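Long-range contacts in ABC transporter, substrate binding protein (Aeropyrum pernix, PDB 3EAF), which probably captures a small solute outside the cell and hands it to a membrane-embedded ABC transporter for uptake: residues Lys143-Tyr148 against Asp201-Gly206; Arg190-Met195 against Gly216-Lys221; Gly223-Leu228 against Tyr248-Gly253; Val352-Leu357 against Gly367-Pro372. One frame throughout, in Å; residues are numbered along the deposited sequence.

In the fold
Three of the four contacts lie in a single seven-stranded sheet, and interaction 2 joins two helices packed on one of its faces. Interactions 1 and 3 meet where strands 202-205 and 227-230 pair side by side, and V203 N probably donates to F227 O over 2.8 Å. Interactions 3 and 4 are joined in the same way by G253 N and I355 O, also 2.8 Å apart, so the sheet runs on into the hairpin. The selenomethionine M195 of interaction 2 sets its SE 3.8 Å from A145 CB of interaction 1. Interactions 1 and 4, about 17 Å apart between centres, do not touch. The magnesium site of E325, D340 and Y341 is away from all four.

Interaction 1 (Lys143-Tyr148 against Asp201-Gly206); sequences KLALAY and DYVWCG
K143 and D201 are joined by a bond from main chain to carboxylate: K143 N donates to OD2 of D201 over 2.8 Å, almost straight at 178°, and meets the anti lone pair, the one turned away from the other oxygen. The amide of D201 answers with a bent bond (132°) to K143 O. Since Y202 N also donates to K143 O, at 2.9 Å, that oxygen is gripped twice. The remaining main-chain bonds run from A145 N to Y202 O, from W204 N to A145 O, from A147 N to W204 O (2.8 Å) and from G206 N to A147 O. A CA-H...O contact from C205 CA to A147 O, 3.2 Å, adds to them.

Apolar contacts are made on both faces. L144 has CG anti to the backbone N (chi1 174°), and from there chi2 turns CD1 to within 3.9 Å of Y202 CB; the same methyl also touches W204 CB. L146 CD2 lies 3.8 Å from W204 CB. Helices 124-139 and 159-165 cover this side, where the hydroxyl of Y202 is hydrogen-bonded to G140 O. On the other face A145 CB and V203 CG2 stand 4.3 Å apart. Parallel strands of this kind, sandwiched between helices, form the core of the Rossmann-like alpha/beta lobes of periplasmic binding proteins.

Interaction 2 (Arg190-Met195 against Gly216-Lys221); sequences RIAREM and GRAMAK
The selenomethionines M195 and M219 meet through a bend at the end of one chain: after an extended chi2, the chi3 of M195 (-51°) swings CE to within 4.0 Å of M219 CG, and the same methyl lies 4.1 Å from M219 SE. The two side chains pass each other at a slant, methyl against selenoether, without any polar bond. M219 is itself bent at chi3, in the other sense (56°), and its own CE goes on to the sheet, where it packs on A226 and on V203.

Beside this pair the backbones come closest at A192, whose single methyl is directed at the opposite helix. A192 CB lies 3.9 Å from M219 N and 4.1 Å from A218 CB, so small residues on both sides allow the axes of the two short segments to approach to 8.6 Å, with a crossing angle of -53°. Helices 185-196 and 209-222 are the successive crossovers before and after strand 202-205, and they pack together on the same side of the parallel part of the sheet. L224, in the loop after the second helix, adds its side chain to both selenomethionines.

At the outer margin the contact turns polar. R193 and K221 bring like charges together, K221 NZ standing 4.1 Å from R193 NH1 at the edge of the guanidinium and near its plane. Long, weak ion pairs from both residues to OE1 of E189 probably ease the repulsion between R193 and K221.

Interaction 3 (Gly223-Leu228 against Tyr248-Gly253); sequences GLDAFL and YGKVFG
NZ of K250 is held by D225 and by a water that leads to L224 O: it forms a salt bridge with OD1 of D225 at 2.8 Å and donates to the water, also at 2.8 Å, which in turn donates to L224 O. The lysine chain bends at chi3 (-76°), which places CE on the way to D225. The carbonyl oxygen of K250 is doubly bound as well, by L228 N over 2.9 Å and by a second water that bridges to A226 O. Two residues further on, F252 N donates to L228 O in a short bond of 2.7 Å.

Beyond the backbone, the F227 ring sets its CD1 3.7 Å from K250 CA, which lies in the ring plane at the edge. F252 turns its own edge toward the face of F227 in an offset edge-to-face pair, the planes at 73°. An alanine in place of F227 would probably leave a gap at the backbone of K250 and deprive the edge of F252 of its aromatic partner. On the face of the sheet that carries L228 and V251, the two side chains lie side by side, CD2 of L228 4.1 Å from CG1 of V251. The parallel pairing is that of a beta-alpha-beta crossover, strand 227-230 leading through helix 239-243 to strand 251-255.

Interaction 4 (Val352-Leu357 against Gly367-Pro372); sequences VFIIKL and GKFEAP
F353 and K368 lie side by side and point the same way across a beta hairpin made of strands 352-357 and 363-369, the antiparallel end of an otherwise largely parallel sheet. They form a non-hydrogen-bonded pair. The lysine chain is extended beyond CG and runs past the ring, so that F353 CE1 has both CE and CG of K368 at 3.6 Å. The amino group continues beyond the phenylalanine to a hydrogen bond with A336 O. An alanine at F353 would probably leave the alkyl chain of K368 without its aromatic neighbour and freer to shift.

On the opposite face, I354 and F369 cross at about a right angle. CG1 of I354 is anti to the carbonyl carbon (chi1 -62°) and comes 3.5 Å from F369 CD2, a close apolar contact. F134 of helix 124-139 meets the F369 ring edge-to-face and also touches I354, which ties the hairpin to that helix.

V352 and F369 form the hydrogen-bonded pair: V352 N donates to F369 O at 2.9 Å, and F369 N returns a bond to V352 O at 2.8 Å. I354 N adds a bond to G367 O. At G367 the backbone has positive phi (126°), where a side chain would collide with the carbonyl oxygen of the preceding residue. In V352, CG2 takes the crowded position between backbone N and carbonyl carbon and ends 3.6 Å from F369 O.

Interaction 1 (Lys143-Tyr148 against Asp201-Gly206)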
loop_
_atom_site.group_PDB
_atom_site.type_symbol
_atom_site.label_atom_id
_atom_site.label_comp_id
_atom_site.label_asym_id
_atom_site.label_seq_id
_atom_site.Cartn_x
_atom_site.Cartn_y
_atom_site.Cartn_z
ATOM N N LYS A 143 15.325 12.732 -17.776
ATOM C CA LYS A 143 14.717 11.632 -18.504
ATOM C C LYS A 143 14.279 10.519 -17.566
ATOM O O LYS A 143 15.010 10.153 -16.641
ATOM C CB LYS A 143 15.706 11.096 -19.537
ATOM C CG LYS A 143 16.032 12.088 -20.658
ATOM C CD LYS A 143 17.033 11.500 -21.628
ATOM C CE LYS A 143 17.286 12.441 -22.803
ATOM N NZ LYS A 143 16.205 12.352 -23.844
ATOM N N LEU A 144 13.093 9.975 -17.831
ATOM C CA LEU A 144 12.468 8.977 -16.967
ATOM C C LEU A 144 12.049 7.726 -17.738
ATOM O O LEU A 144 11.313 7.817 -18.711
ATOM C CB LEU A 144 11.253 9.591 -16.249
ATOM C CG LEU A 144 10.313 8.739 -15.381
ATOM C CD1 LEU A 144 11.036 8.137 -14.178
ATOM C CD2 LEU A 144 9.099 9.563 -14.921
ATOM N N ALA A 145 12.519 6.565 -17.284
ATOM C CA ALA A 145 12.090 5.270 -17.819
ATOM C C ALA A 145 11.106 4.621 -16.850
ATOM O O ALA A 145 11.259 4.755 -15.639
ATOM C CB ALA A 145 13.299 4.363 -18.036
ATOM N N LEU A 146 10.108 3.921 -17.383
ATOM C CA LEU A 146 9.074 3.266 -16.568
ATOM C C LEU A 146 9.171 1.748 -16.707
ATOM O O LEU A 146 8.943 1.200 -17.789
ATOM C CB LEU A 146 7.667 3.737 -16.984
ATOM C CG LEU A 146 7.391 5.247 -17.055
ATOM C CD1 LEU A 146 6.024 5.530 -17.699
ATOM C CD2 LEU A 146 7.499 5.908 -15.682
ATOM N N ALA A 147 9.522 1.077 -15.613
ATOM C CA ALA A 147 9.624 -0.381 -15.606
ATOM C C ALA A 147 8.476 -0.976 -14.791
ATOM O O ALA A 147 8.323 -0.673 -13.614
ATOM C CB ALA A 147 10.971 -0.820 -15.051
ATOM N N TYR A 148 7.663 -1.809 -15.427
ATOM C CA TYR A 148 6.500 -2.409 -14.769
ATOM C C TYR A 148 5.987 -3.585 -15.589
ATOM O O TYR A 148 6.278 -3.675 -16.789
ATOM C CB TYR A 148 5.382 -1.366 -14.595
ATOM C CG TYR A 148 4.853 -0.846 -15.916
ATOM C CD1 TYR A 148 3.697 -1.382 -16.479
ATOM C CD2 TYR A 148 5.532 0.152 -16.624
ATOM C CE1 TYR A 148 3.217 -0.929 -17.703
ATOM C CE2 TYR A 148 5.053 0.619 -17.849
ATOM C CZ TYR A 148 3.896 0.071 -18.379
ATOM O OH TYR A 148 3.405 0.518 -19.583
ATOM N N ASP A 201 17.862 9.379 -16.576
ATOM C CA ASP A 201 18.386 9.889 -15.317
ATOM C C ASP A 201 17.668 9.200 -14.162
ATOM O O ASP A 201 18.256 8.975 -13.104
ATOM C CB ASP A 201 18.170 11.404 -15.221
ATOM C CG ASP A 201 18.790 12.153 -16.381
ATOM O OD1 ASP A 201 20.035 12.195 -16.452
ATOM O OD2 ASP A 201 18.031 12.689 -17.223
ATOM N N TYR A 202 16.393 8.879 -14.385
ATOM C CA TYR A 202 15.524 8.319 -13.362
ATOM C C TYR A 202 14.756 7.104 -13.885
ATOM O O TYR A 202 14.307 7.085 -15.038
ATOM C CB TYR A 202 14.530 9.372 -12.856
ATOM C CG TYR A 202 15.127 10.740 -12.564
ATOM C CD1 TYR A 202 16.059 10.923 -11.541
ATOM C CD2 TYR A 202 14.734 11.855 -13.298
ATOM C CE1 TYR A 202 16.603 12.195 -11.273
ATOM C CE2 TYR A 202 15.261 13.120 -13.038
ATOM C CZ TYR A 202 16.191 13.285 -12.030
ATOM O OH TYR A 202 16.699 14.550 -11.786
ATOM N N VAL A 203 14.623 6.093 -13.031
ATOM C CA VAL A 203 13.831 4.897 -13.345
ATOM C C VAL A 203 12.729 4.725 -12.306
ATOM O O VAL A 203 13.001 4.740 -11.105
ATOM C CB VAL A 203 14.706 3.616 -13.394
ATOM C CG1 VAL A 203 13.840 2.357 -13.555
ATOM C CG2 VAL A 203 15.730 3.692 -14.528
ATOM N N TRP A 204 11.487 4.586 -12.778
ATOM C CA TRP A 204 10.363 4.170 -11.931
ATOM C C TRP A 204 10.150 2.653 -12.028
ATOM O O TRP A 204 10.217 2.087 -13.117
ATOM C CB TRP A 204 9.086 4.913 -12.344
ATOM C CG TRP A 204 7.813 4.334 -11.778
ATOM C CD1 TRP A 204 6.920 3.515 -12.419
ATOM C CD2 TRP A 204 7.300 4.528 -10.456
ATOM N NE1 TRP A 204 5.882 3.191 -11.575
ATOM C CE2 TRP A 204 6.087 3.804 -10.366
ATOM C CE3 TRP A 204 7.745 5.248 -9.339
ATOM C CZ2 TRP A 204 5.314 3.776 -9.198
ATOM C CZ3 TRP A 204 6.978 5.220 -8.183
ATOM C CH2 TRP A 204 5.776 4.490 -8.122
ATOM N N CYS A 205 9.916 1.993 -10.896
ATOM C CA CYS A 205 9.503 0.591 -10.929
ATOM C C CYS A 205 8.181 0.368 -10.190
ATOM O O CYS A 205 8.041 0.751 -9.034
ATOM C CB CYS A 205 10.596 -0.336 -10.392
ATOM S SG CYS A 205 10.210 -2.088 -10.647
ATOM N N GLY A 206 7.228 -0.271 -10.867
ATOM C CA GLY A 206 5.882 -0.456 -10.329
ATOM C C GLY A 206 5.564 -1.810 -9.716
ATOM O O GLY A 206 4.414 -2.065 -9.370
#

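Interaction 2 (Arg190-Met195 against Gly216-Lys221)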
loop_
_atom_site.group_PDB
_atom_site.type_symbol
_atom_site.label_atom_id
_atom_site.label_comp_id
_atom_site.label_asym_id
_atom_site.label_seq_id
_atom_site.Cartn_x
_atom_site.Cartn_y
_atom_site.Cartn_z
ATOM N N ARG A 190 18.155 -7.893 -18.605
ATOM C CA ARG A 190 17.667 -7.588 -19.950
ATOM C C ARG A 190 17.008 -6.210 -19.983
ATOM O O ARG A 190 17.274 -5.412 -20.887
ATOM C CB ARG A 190 16.689 -8.665 -20.446
ATOM C CG ARG A 190 16.165 -8.437 -21.875
ATOM C CD ARG A 190 15.177 -9.515 -22.333
ATOM N NE ARG A 190 13.894 -9.431 -21.627
ATOM C CZ ARG A 190 13.470 -10.314 -20.725
ATOM N NH1 ARG A 190 14.211 -11.381 -20.418
ATOM N NH2 ARG A 190 12.291 -10.140 -20.135
ATOM N N ILE A 191 16.159 -5.940 -18.992
ATOM C CA ILE A 191 15.464 -4.652 -18.884
ATOM C C ILE A 191 16.451 -3.525 -18.601
ATOM O O ILE A 191 16.354 -2.463 -19.198
ATOM C CB ILE A 191 14.323 -4.680 -17.811
ATOM C CG1 ILE A 191 13.159 -5.566 -18.268
ATOM C CG2 ILE A 191 13.821 -3.266 -17.458
ATOM C CD1 ILE A 191 12.682 -5.336 -19.707
ATOM N N ALA A 192 17.396 -3.764 -17.694
ATOM C CA ALA A 192 18.419 -2.766 -17.381
ATOM C C ALA A 192 19.234 -2.399 -18.627
ATOM O O ALA A 192 19.526 -1.225 -18.859
ATOM C CB ALA A 192 19.327 -3.249 -16.266
ATOM N N ARG A 193 19.590 -3.411 -19.418
ATOM C CA ARG A 193 20.334 -3.209 -20.669
ATOM C C ARG A 193 19.510 -2.496 -21.749
ATOM O O ARG A 193 20.045 -1.679 -22.496
ATOM C CB ARG A 193 20.909 -4.538 -21.189
ATOM C CG ARG A 193 22.175 -4.960 -20.451
ATOM C CD ARG A 193 22.847 -6.179 -21.056
ATOM N NE ARG A 193 24.128 -6.463 -20.400
ATOM C CZ ARG A 193 24.319 -7.388 -19.461
ATOM N NH1 ARG A 193 25.530 -7.552 -18.937
ATOM N NH2 ARG A 193 23.315 -8.157 -19.042
ATOM N N GLU A 194 18.211 -2.794 -21.815
ATOM C CA GLU A 194 17.289 -2.063 -22.694
ATOM C C GLU A 194 17.217 -0.581 -22.323
ATOM O O GLU A 194 17.282 0.283 -23.193
ATOM C CB GLU A 194 15.882 -2.654 -22.632
ATOM C CG GLU A 194 15.674 -3.905 -23.441
ATOM C CD GLU A 194 14.295 -4.507 -23.235
ATOM O OE1 GLU A 194 13.409 -3.823 -22.672
ATOM O OE2 GLU A 194 14.095 -5.674 -23.636
HETATM N N MSE A 195 17.078 -0.298 -21.030
HETATM C CA MSE A 195 17.010 1.084 -20.541
HETATM C C MSE A 195 18.324 1.832 -20.718
HETATM O O MSE A 195 18.329 3.026 -21.015
HETATM C CB MSE A 195 16.575 1.126 -19.077
HETATM C CG MSE A 195 15.162 0.625 -18.856
HETATM SE SE MSE A 195 14.536 0.882 -17.039
HETATM C CE MSE A 195 16.040 0.064 -16.092
ATOM N N GLY A 216 17.337 -2.908 -9.513
ATOM C CA GLY A 216 18.335 -2.015 -8.927
ATOM C C GLY A 216 19.722 -2.625 -8.937
ATOM O O GLY A 216 20.703 -1.954 -9.270
ATOM N N ARG A 217 19.805 -3.906 -8.571
ATOM C CA ARG A 217 21.075 -4.636 -8.573
ATOM C C ARG A 217 21.633 -4.763 -9.994
ATOM O O ARG A 217 22.829 -4.560 -10.215
ATOM C CB ARG A 217 20.913 -6.020 -7.925
ATOM C CG ARG A 217 22.210 -6.815 -7.813
ATOM C CD ARG A 217 22.016 -8.165 -7.103
ATOM N NE ARG A 217 21.941 -8.054 -5.646
ATOM C CZ ARG A 217 22.995 -7.975 -4.833
ATOM N NH1 ARG A 217 24.228 -7.979 -5.320
ATOM N NH2 ARG A 217 22.815 -7.890 -3.520
ATOM N N ALA A 218 20.761 -5.089 -10.943
ATOM C CA ALA A 218 21.139 -5.214 -12.359
ATOM C C ALA A 218 21.608 -3.891 -12.971
ATOM O O ALA A 218 22.609 -3.851 -13.690
ATOM C CB ALA A 218 19.994 -5.788 -13.159
HETATM N N MSE A 219 20.883 -2.815 -12.682
HETATM C CA MSE A 219 21.235 -1.498 -13.196
HETATM C C MSE A 219 22.689 -1.181 -12.861
HETATM O O MSE A 219 23.458 -0.770 -13.732
HETATM C CB MSE A 219 20.289 -0.426 -12.641
HETATM C CG MSE A 219 18.908 -0.414 -13.297
HETATM SE SE MSE A 219 17.603 0.630 -12.290
HETATM C CE MSE A 219 18.558 2.346 -12.233
ATOM N N ALA A 220 23.069 -1.417 -11.607
ATOM C CA ALA A 220 24.433 -1.161 -11.154
ATOM C C ALA A 220 25.439 -2.101 -11.821
ATOM O O ALA A 220 26.539 -1.685 -12.171
ATOM C CB ALA A 220 24.516 -1.268 -9.638
ATOM N N LYS A 221 25.049 -3.362 -11.999
ATOM C CA LYS A 221 25.910 -4.365 -12.611
ATOM C C LYS A 221 26.234 -4.050 -14.084
ATOM O O LYS A 221 27.370 -4.262 -14.528
ATOM C CB LYS A 221 25.276 -5.753 -12.491
ATOM C CG LYS A 221 26.153 -6.905 -12.977
ATOM C CD LYS A 221 25.331 -8.171 -13.119
ATOM C CE LYS A 221 26.125 -9.311 -13.743
ATOM N NZ LYS A 221 26.231 -9.162 -15.220
#

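Interaction 3 (Gly223-Leu228 against Tyr248-Gly253)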
loop_
_atom_site.group_PDB
_atom_site.type_symbol
_atom_site.label_atom_id
_atom_site.label_comp_id
_atom_site.label_asym_id
_atom_site.label_seq_id
_atom_site.Cartn_x
_atom_site.Cartn_y
_atom_site.Cartn_z
ATOM N N GLY A 223 25.921 -1.019 -15.533
ATOM C CA GLY A 223 26.453 0.326 -15.679
ATOM C C GLY A 223 25.443 1.410 -15.998
ATOM O O GLY A 223 25.825 2.480 -16.465
ATOM N N LEU A 224 24.161 1.147 -15.750
ATOM C CA LEU A 224 23.147 2.203 -15.826
ATOM C C LEU A 224 23.114 2.972 -14.510
ATOM O O LEU A 224 22.531 2.516 -13.517
ATOM C CB LEU A 224 21.762 1.647 -16.178
ATOM C CG LEU A 224 20.575 2.628 -16.179
ATOM C CD1 LEU A 224 20.809 3.816 -17.108
ATOM C CD2 LEU A 224 19.306 1.902 -16.558
ATOM N N ASP A 225 23.761 4.133 -14.502
ATOM C CA ASP A 225 23.864 4.940 -13.288
ATOM C C ASP A 225 22.752 5.977 -13.183
ATOM O O ASP A 225 22.990 7.198 -13.174
ATOM C CB ASP A 225 25.259 5.559 -13.167
ATOM C CG ASP A 225 26.327 4.515 -12.899
ATOM O OD1 ASP A 225 26.039 3.547 -12.159
ATOM O OD2 ASP A 225 27.448 4.650 -13.427
ATOM N N ALA A 226 21.531 5.462 -13.119
ATOM C CA ALA A 226 20.350 6.265 -12.895
ATOM C C ALA A 226 19.861 6.037 -11.468
ATOM O O ALA A 226 20.193 5.026 -10.844
ATOM C CB ALA A 226 19.271 5.883 -13.886
ATOM N N PHE A 227 19.075 6.977 -10.959
ATOM C CA PHE A 227 18.361 6.787 -9.701
ATOM C C PHE A 227 17.149 5.880 -9.930
ATOM O O PHE A 227 16.463 6.004 -10.943
ATOM C CB PHE A 227 17.875 8.124 -9.143
ATOM C CG PHE A 227 18.974 9.010 -8.613
ATOM C CD1 PHE A 227 19.842 8.559 -7.629
ATOM C CD2 PHE A 227 19.115 10.311 -9.078
ATOM C CE1 PHE A 227 20.846 9.379 -7.128
ATOM C CE2 PHE A 227 20.121 11.142 -8.580
ATOM C CZ PHE A 227 20.987 10.668 -7.602
ATOM N N LEU A 228 16.900 4.975 -8.990
ATOM C CA LEU A 228 15.690 4.155 -8.993
ATOM C C LEU A 228 14.696 4.647 -7.940
ATOM O O LEU A 228 15.054 4.833 -6.773
ATOM C CB LEU A 228 16.029 2.676 -8.768
ATOM C CG LEU A 228 14.905 1.642 -8.587
ATOM C CD1 LEU A 228 13.944 1.578 -9.774
ATOM C CD2 LEU A 228 15.505 0.270 -8.344
ATOM N N TYR A 248 23.877 1.581 -3.570
ATOM C CA TYR A 248 24.039 2.515 -2.449
ATOM C C TYR A 248 24.054 3.970 -2.926
ATOM O O TYR A 248 24.803 4.323 -3.832
ATOM C CB TYR A 248 25.310 2.197 -1.649
ATOM C CG TYR A 248 25.238 0.946 -0.791
ATOM C CD1 TYR A 248 24.139 0.082 -0.847
ATOM C CD2 TYR A 248 26.296 0.608 0.054
ATOM C CE1 TYR A 248 24.091 -1.077 -0.060
ATOM C CE2 TYR A 248 26.260 -0.538 0.834
ATOM C CZ TYR A 248 25.161 -1.375 0.775
ATOM O OH TYR A 248 25.131 -2.505 1.555
ATOM N N GLY A 249 23.197 4.791 -2.321
ATOM C CA GLY A 249 23.068 6.204 -2.667
ATOM C C GLY A 249 22.171 6.499 -3.857
ATOM O O GLY A 249 21.967 7.669 -4.195
ATOM N N LYS A 250 21.621 5.453 -4.485
ATOM C CA LYS A 250 20.941 5.597 -5.785
ATOM C C LYS A 250 19.525 5.021 -5.879
ATOM O O LYS A 250 18.988 4.904 -6.982
ATOM C CB LYS A 250 21.787 4.980 -6.915
ATOM C CG LYS A 250 23.170 5.595 -7.088
ATOM C CD LYS A 250 23.831 5.125 -8.370
ATOM C CE LYS A 250 24.362 3.709 -8.273
ATOM N NZ LYS A 250 25.151 3.385 -9.495
ATOM N N VAL A 251 18.932 4.643 -4.748
ATOM C CA VAL A 251 17.572 4.077 -4.748
ATOM C C VAL A 251 16.705 4.768 -3.698
ATOM O O VAL A 251 17.162 5.057 -2.589
ATOM C CB VAL A 251 17.556 2.540 -4.517
ATOM C CG1 VAL A 251 16.141 1.974 -4.721
ATOM C CG2 VAL A 251 18.541 1.823 -5.455
ATOM N N PHE A 252 15.456 5.036 -4.067
ATOM C CA PHE A 252 14.506 5.683 -3.177
ATOM C C PHE A 252 13.199 4.901 -3.146
ATOM O O PHE A 252 12.757 4.378 -4.175
ATOM C CB PHE A 252 14.244 7.123 -3.633
ATOM C CG PHE A 252 15.455 8.030 -3.542
ATOM C CD1 PHE A 252 15.686 8.791 -2.395
ATOM C CD2 PHE A 252 16.358 8.118 -4.601
ATOM C CE1 PHE A 252 16.797 9.623 -2.302
ATOM C CE2 PHE A 252 17.477 8.945 -4.522
ATOM C CZ PHE A 252 17.700 9.695 -3.365
ATOM N N GLY A 253 12.584 4.829 -1.968
ATOM C CA GLY A 253 11.301 4.169 -1.809
ATOM C C GLY A 253 10.255 5.139 -1.315
ATOM O O GLY A 253 10.549 6.033 -0.515
HETATM O O HOH W 1 23.122 2.110 -10.866
HETATM O O HOH W 2 19.678 2.939 -8.972
#

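Interaction 4 (Val352-Leu357 against Gly367-Pro372)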
loop_
_atom_site.group_PDB
_atom_site.type_symbol
_atom_site.label_atom_id
_atom_site.label_comp_id
_atom_site.label_asym_id
_atom_site.label_seq_id
_atom_site.Cartn_x
_atom_site.Cartn_y
_atom_site.Cartn_z
ATOM N N VAL A 352 3.484 11.777 1.154
ATOM C CA VAL A 352 4.176 10.527 1.459
ATOM C C VAL A 352 5.539 10.797 2.072
ATOM O O VAL A 352 6.068 11.902 1.947
ATOM C CB VAL A 352 4.376 9.644 0.197
ATOM C CG1 VAL A 352 3.041 9.146 -0.326
ATOM C CG2 VAL A 352 5.170 10.385 -0.894
ATOM N N PHE A 353 6.088 9.791 2.749
ATOM C CA PHE A 353 7.492 9.815 3.147
ATOM C C PHE A 353 8.334 9.293 1.993
ATOM O O PHE A 353 7.885 8.450 1.223
ATOM C CB PHE A 353 7.743 8.947 4.384
ATOM C CG PHE A 353 6.981 9.381 5.610
ATOM C CD1 PHE A 353 7.380 10.505 6.339
ATOM C CD2 PHE A 353 5.883 8.648 6.055
ATOM C CE1 PHE A 353 6.683 10.896 7.497
ATOM C CE2 PHE A 353 5.177 9.030 7.205
ATOM C CZ PHE A 353 5.578 10.163 7.922
ATOM N N ILE A 354 9.556 9.801 1.874
ATOM C CA ILE A 354 10.522 9.263 0.931
ATOM C C ILE A 354 11.705 8.741 1.726
ATOM O O ILE A 354 12.201 9.417 2.635
ATOM C CB ILE A 354 10.990 10.329 -0.106
ATOM C CG1 ILE A 354 9.810 10.831 -0.965
ATOM C CG2 ILE A 354 12.152 9.787 -0.962
ATOM C CD1 ILE A 354 9.209 9.810 -1.928
ATOM N N ILE A 355 12.156 7.542 1.374
ATOM C CA ILE A 355 13.245 6.881 2.078
ATOM C C ILE A 355 14.372 6.620 1.096
ATOM O O ILE A 355 14.134 6.136 -0.017
ATOM C CB ILE A 355 12.775 5.542 2.747
ATOM C CG1 ILE A 355 11.644 5.803 3.751
ATOM C CG2 ILE A 355 13.928 4.813 3.429
ATOM C CD1 ILE A 355 10.260 5.787 3.113
ATOM N N LYS A 356 15.590 6.951 1.508
ATOM C CA LYS A 356 16.763 6.747 0.674
ATOM C C LYS A 356 17.581 5.542 1.117
ATOM O O LYS A 356 17.819 5.343 2.308
ATOM C CB LYS A 356 17.658 7.989 0.699
ATOM C CG LYS A 356 18.885 7.904 -0.205
ATOM C CD LYS A 356 19.737 9.140 -0.039
ATOM C CE LYS A 356 20.947 9.135 -0.948
ATOM N NZ LYS A 356 21.813 10.321 -0.630
ATOM N N LEU A 357 18.024 4.756 0.145
ATOM C CA LEU A 357 19.085 3.799 0.374
ATOM C C LEU A 357 20.387 4.600 0.388
ATOM O O LEU A 357 20.906 4.990 -0.665
ATOM C CB LEU A 357 19.093 2.725 -0.720
ATOM C CG LEU A 357 20.194 1.660 -0.729
ATOM C CD1 LEU A 357 20.368 1.036 0.645
ATOM C CD2 LEU A 357 19.881 0.591 -1.773
ATOM N N GLY A 367 12.053 12.796 4.374
ATOM C CA GLY A 367 10.977 13.688 4.819
ATOM C C GLY A 367 9.654 13.437 4.111
ATOM O O GLY A 367 9.472 12.395 3.470
ATOM N N LYS A 368 8.730 14.392 4.236
ATOM C CA LYS A 368 7.405 14.304 3.609
ATOM C C LYS A 368 7.362 15.116 2.322
ATOM O O LYS A 368 7.806 16.273 2.286
ATOM C CB LYS A 368 6.305 14.816 4.541
ATOM C CG LYS A 368 6.118 14.042 5.813
ATOM C CD LYS A 368 5.110 14.735 6.706
ATOM C CE LYS A 368 4.857 13.921 7.953
ATOM N NZ LYS A 368 3.875 14.591 8.849
ATOM N N PHE A 369 6.816 14.507 1.274
ATOM C CA PHE A 369 6.730 15.140 -0.042
ATOM C C PHE A 369 5.368 14.939 -0.680
ATOM O O PHE A 369 4.689 13.945 -0.422
ATOM C CB PHE A 369 7.856 14.630 -0.947
ATOM C CG PHE A 369 9.228 14.990 -0.448
ATOM C CD1 PHE A 369 9.794 16.223 -0.761
ATOM C CD2 PHE A 369 9.945 14.106 0.353
ATOM C CE1 PHE A 369 11.058 16.567 -0.286
ATOM C CE2 PHE A 369 11.212 14.440 0.837
ATOM C CZ PHE A 369 11.770 15.672 0.514
ATOM N N GLU A 370 4.968 15.903 -1.502
ATOM C CA GLU A 370 3.649 15.902 -2.122
ATOM C C GLU A 370 3.738 16.445 -3.541
ATOM O O GLU A 370 4.478 17.393 -3.803
ATOM C CB GLU A 370 2.685 16.759 -1.296
ATOM C CG GLU A 370 1.210 16.499 -1.554
ATOM C CD GLU A 370 0.298 17.444 -0.786
ATOM O OE1 GLU A 370 0.745 18.028 0.224
ATOM O OE2 GLU A 370 -0.875 17.605 -1.188
ATOM N N ALA A 371 2.981 15.839 -4.450
ATOM C CA ALA A 371 2.861 16.337 -5.819
ATOM C C ALA A 371 2.206 17.725 -5.819
ATOM O O ALA A 371 1.427 18.032 -4.906
ATOM C CB ALA A 371 2.048 15.364 -6.656
ATOM N N PRO A 372 2.523 18.571 -6.828
ATOM C CA PRO A 372 1.877 19.887 -6.929
ATOM C C PRO A 372 0.362 19.789 -6.809
ATOM O O PRO A 372 -0.242 18.827 -7.299
ATOM C CB PRO A 372 2.259 20.370 -8.334
ATOM C CG PRO A 372 3.549 19.689 -8.634
ATOM C CD PRO A 372 3.508 18.355 -7.910
#